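Local atomic coordinates of histidine kinase (Methanosarcina mazei, PDB entry 3LI9), a protein that probably works as a membrane-bound sensor histidine kinase that uses ATP to phosphorylate a protein histidine, represented here by its extracellular Cache (PDC-fold) sensor domain. Residues G78-F84 against K159-G165. Residues are numbered along the deposited sequence.
Sequences GYEPDAF and KNGEFAG
Where two neighbouring interior strands of the antiparallel sheet end and begin in an extracellular PDC-fold sensor domain, the end of strand 74-79 meets a classic beta bulge on strand 162-172, just past a two-residue type I' hairpin. Y79 and G165 form an antiparallel non-hydrogen-bonded pair, CA to CA 3.9 Å. G165 (phi/psi 158/-167) must lack a side chain: a CB would clash with G78 O, 2.9 Å from G165 CA. E80 N donates to A164 O at 2.8 Å, and Y79 CA approaches that same oxygen at 3.3 Å in a CA-H...O contact. The chain then swings through a type II turn, E80 to A83, closed by A83 N to E80 O at 3.0 Å, which sets A83 CB 4.0 Å from A164 CB. K159, in an m, t, p, t rotamer, reaches across so that NZ donates to A83 O at 2.8 Å; separate waters link NZ to Y79 OH and to F84 O. E80, m at chi1 and chi2, brings OE2 to the F163 ring edge, 3.8 Å from CE2; OE2 also hydrogen-bonds to Y128 OH and OE1 salt-bridges K132. Beyond the contact, A164 and G165 both face I157 of strand 148-159, the Y79 backbone hydrogen-bonds to F103, and F84 packs on helix 55-67.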
loop_
_atom_site.group_PDB
_atom_site.type_symbol
_atom_site.label_atom_id
_atom_site.label_comp_id
_atom_site.label_asym_id
_atom_site.label_seq_id
_atom_site.Cartn_x
_atom_site.Cartn_y
_atom_site.Cartn_z
ATOM N N GLY A 78 -7.305 -7.174 -14.485
ATOM C CA GLY A 78 -7.106 -6.419 -15.735
ATOM C C GLY A 78 -6.305 -7.365 -16.654
ATOM O O GLY A 78 -5.295 -7.866 -16.261
ATOM N N TYR A 79 -6.819 -7.638 -17.861
ATOM C CA TYR A 79 -6.171 -8.580 -18.791
ATOM C C TYR A 79 -5.633 -7.886 -20.063
ATOM O O TYR A 79 -6.115 -6.840 -20.481
ATOM C CB TYR A 79 -7.165 -9.601 -19.226
ATOM C CG TYR A 79 -7.415 -10.671 -18.167
ATOM C CD1 TYR A 79 -8.264 -10.430 -17.082
ATOM C CD2 TYR A 79 -6.785 -11.939 -18.271
ATOM C CE1 TYR A 79 -8.482 -11.463 -16.123
ATOM C CE2 TYR A 79 -7.014 -12.954 -17.307
ATOM C CZ TYR A 79 -7.845 -12.673 -16.256
ATOM O OH TYR A 79 -8.138 -13.715 -15.348
ATOM N N GLU A 80 -4.578 -8.486 -20.587
ATOM C CA GLU A 80 -4.084 -8.151 -21.933
ATOM C C GLU A 80 -5.161 -8.433 -22.951
ATOM O O GLU A 80 -6.120 -9.156 -22.773
ATOM C CB GLU A 80 -2.857 -9.049 -22.228
ATOM C CG GLU A 80 -1.661 -8.810 -21.378
ATOM C CD GLU A 80 -0.967 -7.492 -21.735
ATOM O OE1 GLU A 80 -0.198 -7.474 -22.715
ATOM O OE2 GLU A 80 -1.167 -6.494 -21.036
ATOM N N PRO A 81 -5.024 -7.834 -24.139
ATOM C CA PRO A 81 -5.999 -8.053 -25.205
ATOM C C PRO A 81 -6.222 -9.525 -25.502
ATOM O O PRO A 81 -5.257 -10.260 -25.728
ATOM C CB PRO A 81 -5.323 -7.322 -26.404
ATOM C CG PRO A 81 -4.618 -6.215 -25.767
ATOM C CD PRO A 81 -4.000 -6.854 -24.491
ATOM N N ASP A 82 -7.481 -9.942 -25.437
ATOM C CA ASP A 82 -7.976 -11.267 -25.695
ATOM C C ASP A 82 -7.447 -12.374 -24.761
ATOM O O ASP A 82 -7.712 -13.543 -25.001
ATOM C CB ASP A 82 -7.703 -11.638 -27.158
ATOM C CG ASP A 82 -8.750 -11.059 -28.085
ATOM O OD1 ASP A 82 -9.903 -10.833 -27.674
ATOM O OD2 ASP A 82 -8.415 -10.797 -29.234
ATOM N N ALA A 83 -6.819 -11.967 -23.657
ATOM C CA ALA A 83 -6.095 -12.935 -22.743
ATOM C C ALA A 83 -6.999 -13.661 -21.750
ATOM O O ALA A 83 -6.617 -14.713 -21.194
ATOM C CB ALA A 83 -4.830 -12.343 -22.081
ATOM N N PHE A 84 -8.210 -13.144 -21.492
ATOM C CA PHE A 84 -9.117 -13.810 -20.590
ATOM C C PHE A 84 -9.862 -14.929 -21.305
ATOM O O PHE A 84 -9.997 -16.035 -20.763
ATOM C CB PHE A 84 -10.184 -12.825 -20.025
ATOM C CG PHE A 84 -11.168 -13.498 -19.090
ATOM C CD1 PHE A 84 -10.721 -13.880 -17.785
ATOM C CD2 PHE A 84 -12.480 -13.697 -19.444
ATOM C CE1 PHE A 84 -11.595 -14.536 -16.928
ATOM C CE2 PHE A 84 -13.417 -14.309 -18.593
ATOM C CZ PHE A 84 -12.959 -14.704 -17.311
ATOM N N LYS A 159 -0.403 -17.255 -17.597
ATOM C CA LYS A 159 -1.135 -18.365 -18.268
ATOM C C LYS A 159 -0.226 -18.833 -19.411
ATOM O O LYS A 159 0.304 -17.988 -20.166
ATOM C CB LYS A 159 -2.448 -17.844 -18.871
ATOM C CG LYS A 159 -3.475 -17.482 -17.830
ATOM C CD LYS A 159 -4.661 -16.674 -18.433
ATOM C CE LYS A 159 -5.621 -17.586 -19.069
ATOM N NZ LYS A 159 -6.878 -16.832 -19.403
ATOM N N ASN A 160 -0.022 -20.133 -19.513
ATOM C CA ASN A 160 0.858 -20.724 -20.526
ATOM C C ASN A 160 2.254 -20.162 -20.330
ATOM O O ASN A 160 2.996 -20.030 -21.281
ATOM C CB ASN A 160 0.285 -20.482 -21.944
ATOM C CG ASN A 160 -1.280 -20.563 -21.979
ATOM O OD1 ASN A 160 -1.920 -21.607 -21.643
ATOM N ND2 ASN A 160 -1.880 -19.457 -22.343
ATOM N N GLY A 161 2.611 -19.817 -19.068
ATOM C CA GLY A 161 3.936 -19.253 -18.792
ATOM C C GLY A 161 4.095 -17.762 -19.146
ATOM O O GLY A 161 5.143 -17.194 -18.921
ATOM N N GLU A 162 3.046 -17.151 -19.667
ATOM C CA GLU A 162 3.103 -15.775 -20.150
ATOM C C GLU A 162 2.235 -14.850 -19.363
ATOM O O GLU A 162 1.142 -15.238 -18.897
ATOM C CB GLU A 162 2.577 -15.738 -21.562
ATOM C CG GLU A 162 3.546 -16.473 -22.494
ATOM C CD GLU A 162 3.070 -16.407 -23.956
ATOM O OE1 GLU A 162 2.014 -15.798 -24.212
ATOM O OE2 GLU A 162 3.746 -16.961 -24.842
ATOM N N PHE A 163 2.699 -13.623 -19.255
ATOM C CA PHE A 163 1.861 -12.599 -18.613
ATOM C C PHE A 163 0.518 -12.395 -19.288
ATOM O O PHE A 163 0.437 -12.081 -20.483
ATOM C CB PHE A 163 2.623 -11.296 -18.526
ATOM C CG PHE A 163 1.845 -10.193 -17.893
ATOM C CD1 PHE A 163 1.858 -10.051 -16.516
ATOM C CD2 PHE A 163 1.144 -9.261 -18.673
ATOM C CE1 PHE A 163 1.165 -8.970 -15.914
ATOM C CE2 PHE A 163 0.432 -8.192 -18.085
ATOM C CZ PHE A 163 0.462 -8.063 -16.705
ATOM N N ALA A 164 -0.607 -12.587 -18.536
ATOM C CA ALA A 164 -1.946 -12.415 -19.110
ATOM C C ALA A 164 -2.674 -11.174 -18.545
ATOM O O ALA A 164 -3.679 -10.726 -19.137
ATOM C CB ALA A 164 -2.827 -13.624 -18.886
ATOM N N GLY A 165 -2.210 -10.673 -17.404
ATOM C CA GLY A 165 -2.984 -9.605 -16.718
ATOM C C GLY A 165 -2.579 -9.600 -15.265
ATOM O O GLY A 165 -1.535 -10.123 -14.860
HETATM O O HOH W 1 -7.909 -15.994 -16.419
HETATM O O HOH W 2 -9.574 -17.101 -18.244
#